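PDB 6NPS: AxyAgu115A from Amphibacillus xylanus NBRC 15112, which is a family GH115 alpha-glucuronidase, a glycoside hydrolase that probably removes glucuronic acid side groups from arabinoglucuronoxylan. Local coordinates for residues 420-425 against 571-576; 454-459 against 621-626; 836-841 against 871-876. The protein carries 3 engineered substitutions. One frame throughout, in Å; residues are numbered along the deposited sequence.

Contact 1: residues 420-425 against 571-576; sequences YEWINS and VYYPTV
Ile423 reaches over the ring of Tyr573 and down onto Pro574, and this is the tight half of the contact. Its CD1 methyl sits 4.0 Å from the centroid of the Tyr573 ring, 26° off the normal: a CH-pi contact shifted toward the CZ side, where CD1 comes within 3.7 Å of CZ. With the bond to CB already pointing at the helix, CG2 takes the position anti to the backbone N and meets Pro574 CA at 3.7 Å. Behind it, CG1 of the same isoleucine covers the centre of one face of the Trp422 indole.

The looser half is polar. Tyr573 OH comes obliquely to the Trp422 ring, 3.4 Å from NE1, and a water fills in beside it. This water lies in the plane of the Tyr573 ring at its edge; it accepts from Tyr573 OH at 2.7 Å and donates to Trp422 O at 2.8 Å. Trp422 also stacks on His639.

Segment 420-425, from the beta-to-alpha loop after strand 405-410 of the TIM barrel, therefore rests on the later helix 564-596 through hydrocarbon and aromatic surface, while the Tyr573 hydroxyl and the Trp422 carbonyl are linked by one ordered water.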
ATOM      1  N   TYR A 420       7.179  25.061  -2.091  1.00 26.81           N
ATOM      2  CA  TYR A 420       6.008  25.637  -1.448  1.00 28.73           C
ATOM      3  C   TYR A 420       5.813  27.029  -2.025  1.00 32.69           C
ATOM      4  O   TYR A 420       6.648  27.945  -1.846  1.00 31.97           O
ATOM      5  CB  TYR A 420       6.123  25.647   0.081  1.00 28.28           C
ATOM      6  CG  TYR A 420       7.343  26.309   0.659  1.00 27.39           C
ATOM      7  CD1 TYR A 420       8.590  25.676   0.653  1.00 26.94           C
ATOM      8  CD2 TYR A 420       7.221  27.540   1.283  1.00 29.11           C
ATOM      9  CE1 TYR A 420       9.698  26.304   1.191  1.00 28.54           C
ATOM     10  CE2 TYR A 420       8.313  28.181   1.822  1.00 30.47           C
ATOM     11  CZ  TYR A 420       9.540  27.558   1.786  1.00 31.55           C
ATOM     12  OH  TYR A 420      10.603  28.221   2.345  1.00 29.41           O
ATOM     13  N   GLU A 421       4.724  27.173  -2.770  1.00 32.25           N
ATOM     14  CA  GLU A 421       4.568  28.374  -3.580  1.00 36.35           C
ATOM     15  C   GLU A 421       3.121  28.788  -3.774  1.00 37.56           C
ATOM     16  O   GLU A 421       2.881  29.683  -4.586  1.00 39.43           O
ATOM     17  CB  GLU A 421       5.170  28.187  -5.000  1.00 41.77           C
ATOM     18  CG  GLU A 421       6.520  27.502  -5.106  1.00 50.32           C
ATOM     19  CD  GLU A 421       7.009  27.409  -6.559  1.00 56.30           C
ATOM     20  OE1 GLU A 421       7.125  28.467  -7.222  1.00 57.71           O
ATOM     21  OE2 GLU A 421       7.263  26.281  -7.037  1.00 57.03           O
ATOM     22  N   TRP A 422       2.144  28.162  -3.108  1.00 31.29           N
ATOM     23  CA  TRP A 422       0.754  28.423  -3.455  1.00 32.80           C
ATOM     24  C   TRP A 422       0.137  29.490  -2.537  1.00 35.00           C
ATOM     25  O   TRP A 422      -0.257  30.573  -2.984  1.00 36.22           O
ATOM     26  CB  TRP A 422      -0.018  27.092  -3.377  1.00 30.96           C
ATOM     27  CG  TRP A 422      -1.481  27.208  -3.620  1.00 29.81           C
ATOM     28  CD1 TRP A 422      -2.090  27.831  -4.665  1.00 34.22           C
ATOM     29  CD2 TRP A 422      -2.516  26.670  -2.804  1.00 27.92           C
ATOM     30  NE1 TRP A 422      -3.453  27.713  -4.554  1.00 34.19           N
ATOM     31  CE2 TRP A 422      -3.747  27.010  -3.415  1.00 33.72           C
ATOM     32  CE3 TRP A 422      -2.522  25.951  -1.607  1.00 31.61           C
ATOM     33  CZ2 TRP A 422      -4.983  26.652  -2.873  1.00 38.32           C
ATOM     34  CZ3 TRP A 422      -3.765  25.595  -1.045  1.00 34.11           C
ATOM     35  CH2 TRP A 422      -4.978  25.944  -1.685  1.00 37.11           C
ATOM     36  N   ILE A 423       0.019  29.167  -1.257  1.00 26.14           N
ATOM     37  CA  ILE A 423      -0.538  30.058  -0.242  1.00 31.65           C
ATOM     38  C   ILE A 423       0.434  30.071   0.923  1.00 30.77           C
ATOM     39  O   ILE A 423       1.059  29.044   1.215  1.00 34.09           O
ATOM     40  CB  ILE A 423      -1.939  29.584   0.218  1.00 34.31           C
ATOM     41  CG1 ILE A 423      -2.956  29.692  -0.890  1.00 37.79           C
ATOM     42  CG2 ILE A 423      -2.490  30.458   1.321  1.00 41.41           C
ATOM     43  CD1 ILE A 423      -4.349  29.322  -0.379  1.00 39.89           C
ATOM     44  N   ASN A 424       0.563  31.224   1.590  1.00 33.12           N
ATOM     45  CA  ASN A 424       1.373  31.366   2.817  1.00 29.85           C
ATOM     46  C   ASN A 424       1.264  30.139   3.720  1.00 29.82           C
ATOM     47  O   ASN A 424       0.157  29.699   4.066  1.00 31.36           O
ATOM     48  CB  ASN A 424       0.909  32.617   3.598  1.00 30.38           C
ATOM     49  CG  ASN A 424       1.620  32.799   4.943  1.00 30.77           C
ATOM     50  OD1 ASN A 424       2.806  32.533   5.066  1.00 32.07           O
ATOM     51  ND2 ASN A 424       0.889  33.273   5.954  1.00 30.52           N
ATOM     52  N   SER A 425       2.424  29.602   4.133  1.00 28.15           N
ATOM     53  CA  SER A 425       2.490  28.541   5.135  1.00 29.39           C
ATOM     54  C   SER A 425       3.548  28.856   6.192  1.00 35.52           C
ATOM     55  O   SER A 425       4.035  27.941   6.868  1.00 34.50           O
ATOM     56  CB  SER A 425       2.777  27.178   4.469  1.00 27.79           C
ATOM     57  OG  SER A 425       3.953  27.281   3.670  1.00 31.87           O
ATOM     58  N   VAL A 571      -7.938  36.920   4.626  1.00 28.47           N
ATOM     59  CA  VAL A 571      -8.250  35.979   5.702  1.00 29.85           C
ATOM     60  C   VAL A 571      -8.925  34.729   5.125  1.00 29.66           C
ATOM     61  O   VAL A 571      -8.472  33.601   5.335  1.00 29.42           O
ATOM     62  CB  VAL A 571      -9.135  36.655   6.763  1.00 30.48           C
ATOM     63  CG1 VAL A 571      -9.479  35.655   7.868  1.00 29.99           C
ATOM     64  CG2 VAL A 571      -8.421  37.892   7.315  1.00 32.65           C
ATOM     65  N   TYR A 572     -10.022  34.917   4.396  1.00 28.75           N
ATOM     66  CA  TYR A 572     -10.833  33.771   4.007  1.00 26.61           C
ATOM     67  C   TYR A 572     -10.088  32.855   3.033  1.00 31.56           C
ATOM     68  O   TYR A 572     -10.042  31.637   3.224  1.00 26.11           O
ATOM     69  CB  TYR A 572     -12.152  34.271   3.397  1.00 27.50           C
ATOM     70  CG  TYR A 572     -13.146  33.164   3.102  1.00 32.40           C
ATOM     71  CD1 TYR A 572     -14.008  32.688   4.104  1.00 29.71           C
ATOM     72  CD2 TYR A 572     -13.238  32.611   1.824  1.00 34.80           C
ATOM     73  CE1 TYR A 572     -14.932  31.668   3.813  1.00 35.83           C
ATOM     74  CE2 TYR A 572     -14.142  31.604   1.528  1.00 37.01           C
ATOM     75  CZ  TYR A 572     -14.988  31.146   2.522  1.00 39.98           C
ATOM     76  OH  TYR A 572     -15.880  30.158   2.229  1.00 44.02           O
ATOM     77  N   TYR A 573      -9.524  33.412   1.956  1.00 30.48           N
ATOM     78  CA  TYR A 573      -8.867  32.556   0.965  1.00 28.96           C
ATOM     79  C   TYR A 573      -7.656  31.808   1.547  1.00 27.56           C
ATOM     80  O   TYR A 573      -7.591  30.578   1.398  1.00 30.15           O
ATOM     81  CB  TYR A 573      -8.508  33.417  -0.264  1.00 30.24           C
ATOM     82  CG  TYR A 573      -7.640  32.671  -1.250  1.00 29.66           C
ATOM     83  CD1 TYR A 573      -8.151  31.608  -1.976  1.00 32.11           C
ATOM     84  CD2 TYR A 573      -6.305  33.016  -1.439  1.00 38.60           C
ATOM     85  CE1 TYR A 573      -7.355  30.899  -2.883  1.00 35.47           C
ATOM     86  CE2 TYR A 573      -5.508  32.330  -2.341  1.00 32.77           C
ATOM     87  CZ  TYR A 573      -6.037  31.257  -3.036  1.00 34.24           C
ATOM     88  OH  TYR A 573      -5.255  30.549  -3.907  1.00 35.58           O
ATOM     89  N   PRO A 574      -6.669  32.460   2.198  1.00 31.07           N
ATOM     90  CA  PRO A 574      -5.582  31.686   2.862  1.00 24.40           C
ATOM     91  C   PRO A 574      -6.085  30.639   3.858  1.00 29.42           C
ATOM     92  O   PRO A 574      -5.510  29.546   3.941  1.00 30.21           O
ATOM     93  CB  PRO A 574      -4.770  32.763   3.611  1.00 28.02           C
ATOM     94  CG  PRO A 574      -5.198  34.026   3.081  1.00 31.08           C
ATOM     95  CD  PRO A 574      -6.539  33.903   2.419  1.00 27.77           C
ATOM     96  N   THR A 575      -7.067  30.977   4.704  1.00 31.02           N
ATOM     97  CA  THR A 575      -7.534  30.011   5.709  1.00 29.24           C
ATOM     98  C   THR A 575      -8.172  28.807   5.052  1.00 25.55           C
ATOM     99  O   THR A 575      -7.762  27.663   5.271  1.00 29.12           O
ATOM    100  CB  THR A 575      -8.560  30.653   6.664  1.00 32.29           C
ATOM    101  OG1 THR A 575      -7.949  31.753   7.305  1.00 31.26           O
ATOM    102  CG2 THR A 575      -9.033  29.628   7.730  1.00 30.83           C
ATOM    103  N   VAL A 576      -9.168  29.056   4.215  1.00 29.53           N
ATOM    104  CA  VAL A 576      -9.955  27.972   3.660  1.00 30.08           C
ATOM    105  C   VAL A 576      -9.128  27.188   2.670  1.00 30.94           C
ATOM    106  O   VAL A 576      -9.199  25.956   2.623  1.00 28.59           O
ATOM    107  CB  VAL A 576     -11.249  28.520   3.016  1.00 30.52           C
ATOM    108  CG1 VAL A 576     -11.997  27.398   2.286  1.00 37.30           C
ATOM    109  CG2 VAL A 576     -12.156  29.191   4.087  1.00 33.28           C
TER
HETATM  110  O   HOH W   1      -2.717  31.455  -4.032  1.00 40.24           O

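Contact 2: residues 454-459 against 621-626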
ATOM      1  N   ILE A 454       3.992  37.193  -3.903  1.00 35.25           N
ATOM      2  CA  ILE A 454       3.569  38.174  -2.898  1.00 35.62           C
ATOM      3  C   ILE A 454       2.213  37.849  -2.291  1.00 36.57           C
ATOM      4  O   ILE A 454       2.055  37.879  -1.067  1.00 39.27           O
ATOM      5  CB  ILE A 454       3.553  39.609  -3.454  1.00 37.97           C
ATOM      6  CG1 ILE A 454       4.892  39.966  -4.125  1.00 45.31           C
ATOM      7  CG2 ILE A 454       3.214  40.562  -2.298  1.00 34.15           C
ATOM      8  CD1 ILE A 454       4.857  41.232  -4.984  1.00 50.27           C
ATOM      9  N   ALA A 455       1.217  37.575  -3.127  1.00 37.24           N
ATOM     10  CA  ALA A 455      -0.132  37.318  -2.617  1.00 43.36           C
ATOM     11  C   ALA A 455      -0.224  36.261  -1.517  1.00 39.16           C
ATOM     12  O   ALA A 455       0.404  35.209  -1.594  1.00 35.89           O
ATOM     13  CB  ALA A 455      -1.055  36.943  -3.773  1.00 41.42           C
ATOM     14  N   THR A 456      -1.058  36.548  -0.500  1.00 35.70           N
ATOM     15  CA  THR A 456      -1.250  35.799   0.746  1.00 33.49           C
ATOM     16  C   THR A 456      -0.048  35.881   1.683  1.00 32.40           C
ATOM     17  O   THR A 456      -0.133  35.425   2.830  1.00 32.87           O
ATOM     18  CB  THR A 456      -1.602  34.308   0.524  1.00 34.61           C
ATOM     19  OG1 THR A 456      -0.417  33.554   0.258  1.00 35.94           O
ATOM     20  CG2 THR A 456      -2.575  34.148  -0.657  1.00 35.64           C
ATOM     21  N   GLN A 457       1.043  36.514   1.267  1.00 34.96           N
ATOM     22  CA  GLN A 457       2.164  36.696   2.185  1.00 33.33           C
ATOM     23  C   GLN A 457       2.114  38.018   2.956  1.00 32.23           C
ATOM     24  O   GLN A 457       3.113  38.380   3.578  1.00 30.35           O
ATOM     25  CB  GLN A 457       3.503  36.593   1.431  1.00 40.96           C
ATOM     26  CG  GLN A 457       3.638  35.369   0.529  1.00 50.57           C
ATOM     27  CD  GLN A 457       3.713  34.066   1.324  1.00 56.96           C
ATOM     28  OE1 GLN A 457       3.897  34.083   2.538  1.00 63.69           O
ATOM     29  NE2 GLN A 457       3.567  32.943   0.643  1.00 51.84           N
ATOM     30  N   GLU A 458       0.982  38.720   2.966  1.00 33.51           N
ATOM     31  CA  GLU A 458       0.965  40.082   3.499  1.00 35.44           C
ATOM     32  C   GLU A 458       1.207  40.114   5.007  1.00 33.78           C
ATOM     33  O   GLU A 458       1.915  40.994   5.491  1.00 33.95           O
ATOM     34  CB  GLU A 458      -0.355  40.782   3.163  1.00 37.33           C
ATOM     35  CG  GLU A 458      -0.606  41.002   1.670  1.00 39.62           C
ATOM     36  CD  GLU A 458      -1.256  39.788   0.981  1.00 51.56           C
ATOM     37  OE1 GLU A 458      -1.524  38.767   1.665  1.00 50.07           O
ATOM     38  OE2 GLU A 458      -1.491  39.857  -0.251  1.00 57.83           O
ATOM     39  N   LEU A 459       0.637  39.171   5.782  1.00 31.03           N
ATOM     40  CA  LEU A 459       0.899  39.209   7.226  1.00 31.86           C
ATOM     41  C   LEU A 459       2.367  38.932   7.551  1.00 27.48           C
ATOM     42  O   LEU A 459       2.987  39.743   8.257  1.00 30.14           O
ATOM     43  CB  LEU A 459      -0.026  38.223   7.962  1.00 33.63           C
ATOM     44  CG  LEU A 459       0.305  38.004   9.443  1.00 34.11           C
ATOM     45  CD1 LEU A 459      -0.052  39.276  10.195  1.00 36.63           C
ATOM     46  CD2 LEU A 459      -0.466  36.834  10.044  1.00 36.44           C
ATOM     47  N   ASP A 621     -11.223  29.710  -8.088  1.00 38.01           N
ATOM     48  CA  ASP A 621     -11.985  30.460  -9.082  1.00 42.89           C
ATOM     49  C   ASP A 621     -12.573  31.725  -8.486  1.00 46.10           C
ATOM     50  O   ASP A 621     -12.550  32.789  -9.126  1.00 42.30           O
ATOM     51  CB  ASP A 621     -13.104  29.601  -9.666  1.00 52.52           C
ATOM     52  CG  ASP A 621     -12.580  28.486 -10.536  1.00 74.61           C
ATOM     53  OD1 ASP A 621     -13.174  27.384 -10.520  1.00 83.19           O
ATOM     54  OD2 ASP A 621     -11.562  28.717 -11.229  1.00 83.70           O
ATOM     55  N   GLU A 622     -13.140  31.624  -7.273  1.00 40.09           N
ATOM     56  CA  GLU A 622     -13.652  32.815  -6.603  1.00 39.29           C
ATOM     57  C   GLU A 622     -12.539  33.840  -6.397  1.00 36.86           C
ATOM     58  O   GLU A 622     -12.729  35.036  -6.650  1.00 42.25           O
ATOM     59  CB  GLU A 622     -14.326  32.432  -5.272  1.00 40.03           C
ATOM     60  CG  GLU A 622     -14.968  33.625  -4.541  1.00 41.64           C
ATOM     61  CD  GLU A 622     -15.917  33.229  -3.360  1.00 55.75           C
ATOM     62  OE1 GLU A 622     -15.933  32.037  -2.947  1.00 55.84           O
ATOM     63  OE2 GLU A 622     -16.645  34.134  -2.852  1.00 52.26           O
ATOM     64  N   TYR A 623     -11.347  33.386  -6.005  1.00 33.33           N
ATOM     65  CA  TYR A 623     -10.242  34.308  -5.761  1.00 33.97           C
ATOM     66  C   TYR A 623      -9.842  35.053  -7.035  1.00 41.59           C
ATOM     67  O   TYR A 623      -9.526  36.252  -7.001  1.00 38.82           O
ATOM     68  CB  TYR A 623      -9.086  33.502  -5.219  1.00 34.17           C
ATOM     69  CG  TYR A 623      -7.835  34.252  -4.855  1.00 36.21           C
ATOM     70  CD1 TYR A 623      -7.853  35.298  -3.926  1.00 33.45           C
ATOM     71  CD2 TYR A 623      -6.627  33.863  -5.390  1.00 38.60           C
ATOM     72  CE1 TYR A 623      -6.667  35.971  -3.567  1.00 38.04           C
ATOM     73  CE2 TYR A 623      -5.441  34.492  -5.029  1.00 41.42           C
ATOM     74  CZ  TYR A 623      -5.468  35.542  -4.119  1.00 41.19           C
ATOM     75  OH  TYR A 623      -4.292  36.132  -3.768  1.00 45.73           O
ATOM     76  N   HIS A 624      -9.885  34.360  -8.172  1.00 37.74           N
ATOM     77  CA  HIS A 624      -9.502  34.911  -9.458  1.00 43.24           C
ATOM     78  C   HIS A 624     -10.563  35.822 -10.056  1.00 43.81           C
ATOM     79  O   HIS A 624     -10.261  36.522 -11.022  1.00 45.27           O
ATOM     80  CB  HIS A 624      -9.193  33.765 -10.429  1.00 43.22           C
ATOM     81  CG  HIS A 624      -7.915  33.061 -10.111  1.00 42.29           C
ATOM     82  ND1 HIS A 624      -7.600  31.818 -10.612  1.00 42.11           N
ATOM     83  CD2 HIS A 624      -6.884  33.415  -9.307  1.00 41.15           C
ATOM     84  CE1 HIS A 624      -6.423  31.443 -10.139  1.00 42.76           C
ATOM     85  NE2 HIS A 624      -5.969  32.391  -9.343  1.00 39.34           N
ATOM     86  N   THR A 625     -11.783  35.849  -9.511  1.00 42.77           N
ATOM     87  CA  THR A 625     -12.805  36.732 -10.043  1.00 48.31           C
ATOM     88  C   THR A 625     -13.247  37.865  -9.107  1.00 50.15           C
ATOM     89  O   THR A 625     -13.916  38.791  -9.579  1.00 56.72           O
ATOM     90  CB  THR A 625     -14.037  35.922 -10.478  1.00 54.71           C
ATOM     91  OG1 THR A 625     -14.562  35.214  -9.365  1.00 57.43           O
ATOM     92  CG2 THR A 625     -13.647  34.895 -11.548  1.00 58.34           C
ATOM     93  N   ILE A 626     -12.901  37.849  -7.816  1.00 44.75           N
ATOM     94  CA  ILE A 626     -13.325  38.970  -6.975  1.00 49.21           C
ATOM     95  C   ILE A 626     -12.700  40.288  -7.458  1.00 47.11           C
ATOM     96  O   ILE A 626     -11.575  40.325  -7.986  1.00 42.23           O
ATOM     97  CB  ILE A 626     -12.992  38.760  -5.490  1.00 52.44           C
ATOM     98  CG1 ILE A 626     -11.553  38.309  -5.341  1.00 53.89           C
ATOM     99  CG2 ILE A 626     -13.938  37.777  -4.865  1.00 58.59           C
ATOM    100  CD1 ILE A 626     -11.014  38.644  -4.013  1.00 58.31           C
TER
HETATM  101  O   HOH W   2      -4.184  37.691  -1.003  1.00 51.29           O
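Tyr623 spans the gap from helix 601-629 to the turn at the start of 454-459, meeting it with its hydroxyl alone: OH lies 3.3 Å from Ala455 CB and 4.1 Å from Thr456 CG2. Along 621-626, the helix first sends Glu622 off to another neighbour, with OE2 hydrogen-bonded to Tyr556 OH. Tyr623 comes next. With CG anti to the backbone N (chi1 -178°), the phenol extends straight away from the helix. The ring is held on its way by aromatic neighbours, stacking with Tyr573 and meeting Phe631 with planes about 5° apart. At its end a water stands 3.2 Å from Tyr623 OH and makes a weak bond, 3.4 Å long, to Thr456 N. After Tyr623, His624 NE2 pairs with Gly635 N, and at Ile626 the backbone N bonds back to Glu622 O at 3.0 Å; that carbonyl also takes the N-H of Thr625.

The surface that receives the hydroxyl is a type II beta turn from Ile454 to Gln457, closed by Gln457 N to Ile454 O at 2.9 Å. Thr456 OG1 reinforces it by donating to Ala455 O at 2.6 Å, in the carbonyl plane on a lone pair, with a C=O...O angle of 110°. Thr456 N has, besides the water, a bond to Glu458 OE2 at 3.3 Å, and both of these bonds are weak.

The turn joins strand 446-450, the last of the eight parallel strands, to helix 458-469. It is thus the eighth beta-to-alpha loop of a TIM barrel, here covered by a tyrosine from the helices that follow the barrel in sequence.

Contact 3: residues 836-841 against 871-876; sequences DTHYQV and PVTREG
His838 meets Thr873 and Val872 with the far end of its imidazole, the two loops sending these side chains at each other from opposite directions. From CA, the CB bond already points toward 871-876. CG stands anti to the carbonyl carbon (chi1 -63°), and this carries the ring outward across the gap. The touching is left to the two outermost ring atoms. CE1 comes nearest, 3.7 Å from Thr873 CG2. The same CE1 lies 4.1 Å from Val872 CG2. NE2 follows, 4.1 Å from Thr873 CG2. Both methyls approach the ring obliquely; with no polar bond across and only 79 Å² buried, the contact is a light van der Waals one. His838 also touches Pro937 and remains exposed, whereas Val872 is buried.

Thr873 divides its two branches between different tasks. Its CG2, anti to the carbonyl carbon, faces the histidine, while OG1 turns back to accept from Glu875 N at 3.2 Å, with an N-H...O angle of 153°: an ST turn. The same residues form a type I beta turn, with Gly876 N bonded to Thr873 O at 3.3 Å and a positive phi at Gly876 that suits glycine. The bond to OG1 favours this rotation of Thr873, and with it the place of the methyl.

Loop 871-876 also bonds to other parts of the chain, through Val872 to the backbone of Leu393 and through Arg874 NH1 to Gly362 O, both in the stretch assigned to glycosyl hydrolase family 115. The partner loop of His838 lies between strands 858-866 and 879-884 of the same C-terminal, beta-rich domain, of the galactose-binding-like clan, and these bonds place it beside the GH115 barrel region.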
ATOM      1  N   ASP A 836      23.109  33.652  21.341  1.00 41.55           N
ATOM      2  CA  ASP A 836      24.380  33.592  20.636  1.00 45.46           C
ATOM      3  C   ASP A 836      25.523  33.063  21.487  1.00 48.08           C
ATOM      4  O   ASP A 836      26.652  32.967  20.987  1.00 49.35           O
ATOM      5  CB  ASP A 836      24.752  34.972  20.089  1.00 56.71           C
ATOM      6  CG  ASP A 836      24.808  36.056  21.176  1.00 69.44           C
ATOM      7  OD1 ASP A 836      23.953  36.068  22.094  1.00 70.55           O
ATOM      8  OD2 ASP A 836      25.702  36.924  21.089  1.00 74.63           O
ATOM      9  N   THR A 837      25.279  32.729  22.755  1.00 40.80           N
ATOM     10  CA  THR A 837      26.339  32.206  23.604  1.00 40.78           C
ATOM     11  C   THR A 837      26.483  30.710  23.399  1.00 42.12           C
ATOM     12  O   THR A 837      25.487  29.986  23.343  1.00 40.00           O
ATOM     13  CB  THR A 837      26.035  32.447  25.086  1.00 45.12           C
ATOM     14  OG1 THR A 837      25.644  33.811  25.292  1.00 49.12           O
ATOM     15  CG2 THR A 837      27.247  32.075  25.950  1.00 42.22           C
ATOM     16  N   HIS A 838      27.732  30.246  23.355  1.00 42.50           N
ATOM     17  CA  HIS A 838      28.051  28.827  23.485  1.00 43.22           C
ATOM     18  C   HIS A 838      28.268  28.563  24.975  1.00 44.55           C
ATOM     19  O   HIS A 838      29.302  28.936  25.543  1.00 43.67           O
ATOM     20  CB  HIS A 838      29.271  28.467  22.637  1.00 47.53           C
ATOM     21  CG  HIS A 838      29.058  28.665  21.160  1.00 57.71           C
ATOM     22  ND1 HIS A 838      28.909  27.615  20.274  1.00 60.39           N
ATOM     23  CD2 HIS A 838      28.950  29.795  20.418  1.00 60.61           C
ATOM     24  CE1 HIS A 838      28.725  28.089  19.053  1.00 57.34           C
ATOM     25  NE2 HIS A 838      28.748  29.410  19.112  1.00 59.80           N
ATOM     26  N   TYR A 839      27.284  27.924  25.611  1.00 37.26           N
ATOM     27  CA  TYR A 839      27.315  27.687  27.043  1.00 42.34           C
ATOM     28  C   TYR A 839      28.203  26.493  27.366  1.00 41.59           C
ATOM     29  O   TYR A 839      28.376  25.592  26.545  1.00 43.14           O
ATOM     30  CB  TYR A 839      25.882  27.430  27.547  1.00 39.14           C
ATOM     31  CG  TYR A 839      24.984  28.632  27.399  1.00 38.06           C
ATOM     32  CD1 TYR A 839      24.021  28.702  26.395  1.00 42.87           C
ATOM     33  CD2 TYR A 839      25.109  29.719  28.277  1.00 40.15           C
ATOM     34  CE1 TYR A 839      23.198  29.820  26.264  1.00 40.79           C
ATOM     35  CE2 TYR A 839      24.322  30.828  28.160  1.00 35.53           C
ATOM     36  CZ  TYR A 839      23.363  30.885  27.163  1.00 42.76           C
ATOM     37  OH  TYR A 839      22.578  32.025  27.069  1.00 45.17           O
ATOM     38  N   GLN A 840      28.744  26.469  28.582  1.00 40.18           N
ATOM     39  CA  GLN A 840      29.524  25.337  29.071  1.00 45.33           C
ATOM     40  C   GLN A 840      28.901  24.805  30.349  1.00 42.66           C
ATOM     41  O   GLN A 840      28.665  25.570  31.285  1.00 42.53           O
ATOM     42  CB  GLN A 840      30.973  25.756  29.311  1.00 52.03           C
ATOM     43  CG  GLN A 840      31.654  26.179  28.038  1.00 68.58           C
ATOM     44  CD  GLN A 840      33.049  25.617  27.921  1.00 82.14           C
ATOM     45  OE1 GLN A 840      33.999  26.347  27.629  1.00 87.25           O
ATOM     46  NE2 GLN A 840      33.188  24.309  28.151  1.00 82.72           N
ATOM     47  N   VAL A 841      28.641  23.494  30.389  1.00 44.06           N
ATOM     48  CA  VAL A 841      28.062  22.887  31.580  1.00 45.76           C
ATOM     49  C   VAL A 841      28.977  23.108  32.769  1.00 53.82           C
ATOM     50  O   VAL A 841      30.210  22.994  32.681  1.00 55.80           O
ATOM     51  CB  VAL A 841      27.766  21.392  31.364  1.00 47.02           C
ATOM     52  CG1 VAL A 841      27.302  20.755  32.669  1.00 46.71           C
ATOM     53  CG2 VAL A 841      26.703  21.171  30.239  1.00 42.60           C
ATOM     54  N   PRO A 871      23.337  23.865  12.511  1.00 36.57           N
ATOM     55  CA  PRO A 871      24.436  24.396  13.326  1.00 39.67           C
ATOM     56  C   PRO A 871      24.794  25.817  12.910  1.00 42.00           C
ATOM     57  O   PRO A 871      24.799  26.158  11.718  1.00 37.13           O
ATOM     58  CB  PRO A 871      25.604  23.435  13.035  1.00 43.42           C
ATOM     59  CG  PRO A 871      24.996  22.211  12.438  1.00 41.98           C
ATOM     60  CD  PRO A 871      23.726  22.645  11.773  1.00 40.65           C
ATOM     61  N   VAL A 872      25.139  26.646  13.909  1.00 37.71           N
ATOM     62  CA  VAL A 872      25.459  28.059  13.646  1.00 38.07           C
ATOM     63  C   VAL A 872      26.914  28.296  13.279  1.00 35.51           C
ATOM     64  O   VAL A 872      27.267  29.424  12.880  1.00 40.97           O
ATOM     65  CB  VAL A 872      25.128  28.966  14.854  1.00 36.55           C
ATOM     66  CG1 VAL A 872      23.686  28.832  15.198  1.00 37.90           C
ATOM     67  CG2 VAL A 872      26.027  28.608  16.070  1.00 35.01           C
ATOM     68  N   THR A 873      27.780  27.291  13.399  1.00 36.78           N
ATOM     69  CA  THR A 873      29.175  27.456  12.996  1.00 44.29           C
ATOM     70  C   THR A 873      29.523  26.483  11.869  1.00 49.96           C
ATOM     71  O   THR A 873      28.799  25.523  11.591  1.00 45.79           O
ATOM     72  CB  THR A 873      30.168  27.243  14.151  1.00 45.47           C
ATOM     73  OG1 THR A 873      30.352  25.837  14.364  1.00 51.00           O
ATOM     74  CG2 THR A 873      29.730  27.945  15.450  1.00 48.40           C
ATOM     75  N   ARG A 874      30.668  26.728  11.234  1.00 54.22           N
ATOM     76  CA  ARG A 874      31.068  25.879  10.120  0.50 60.28           C
ATOM     77  C   ARG A 874      31.467  24.480  10.568  1.00 62.54           C
ATOM     78  O   ARG A 874      31.672  23.614   9.709  1.00 65.44           O
ATOM     79  CB  ARG A 874      32.208  26.529   9.339  0.50 62.02           C
ATOM     80  CG  ARG A 874      33.498  26.684  10.129  0.50 65.75           C
ATOM     81  CD  ARG A 874      34.496  27.553   9.381  0.50 68.23           C
ATOM     82  NE  ARG A 874      35.780  26.885   9.162  0.50 69.20           N
ATOM     83  CZ  ARG A 874      36.013  26.009   8.191  0.50 67.14           C
ATOM     84  NH1 ARG A 874      35.046  25.682   7.345  0.50 66.90           N
ATOM     85  NH2 ARG A 874      37.212  25.455   8.070  0.50 66.24           N
ATOM     86  N   GLU A 875      31.539  24.232  11.881  1.00 61.79           N
ATOM     87  CA  GLU A 875      31.888  22.919  12.412  1.00 63.68           C
ATOM     88  C   GLU A 875      30.730  21.922  12.370  1.00 61.95           C
ATOM     89  O   GLU A 875      30.955  20.723  12.584  1.00 61.92           O
ATOM     90  CB  GLU A 875      32.417  23.068  13.845  1.00 70.59           C
ATOM     91  CG  GLU A 875      33.896  23.488  13.905  1.00 84.99           C
ATOM     92  CD  GLU A 875      34.102  24.963  14.265  1.00 94.80           C
ATOM     93  OE1 GLU A 875      34.805  25.244  15.263  1.00 99.13           O
ATOM     94  OE2 GLU A 875      33.568  25.844  13.552  1.00 96.16           O
ATOM     95  N   GLY A 876      29.509  22.376  12.100  1.00 57.13           N
ATOM     96  CA  GLY A 876      28.433  21.452  11.784  1.00 57.38           C
ATOM     97  C   GLY A 876      27.987  20.539  12.907  1.00 61.17           C
ATOM     98  O   GLY A 876      27.496  19.432  12.632  1.00 63.23           O
TER

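Overall arrangement
Contacts 1 and 2 are neighbours, with centres about 8 Å apart and segments that alternate along the chain. Both bring a beta-to-alpha loop of the TIM barrel, after strand 405-410 or strand 446-450, against one of two successive helices, 564-596 and 601-629. They also touch directly: Asn424 N lies 2.9 Å from Thr456 OG1, a probable hydrogen bond, and the two contacts share a stacked pair of tyrosines. Together they form one interface between barrel and helical region. Contact 3 comes later in sequence, within the C-terminal domain. Its centre is about 36 Å from that of contact 1 and about 41 Å from that of contact 2, across the chain's centre from the latter, so it is remote from the barrel-helix interface.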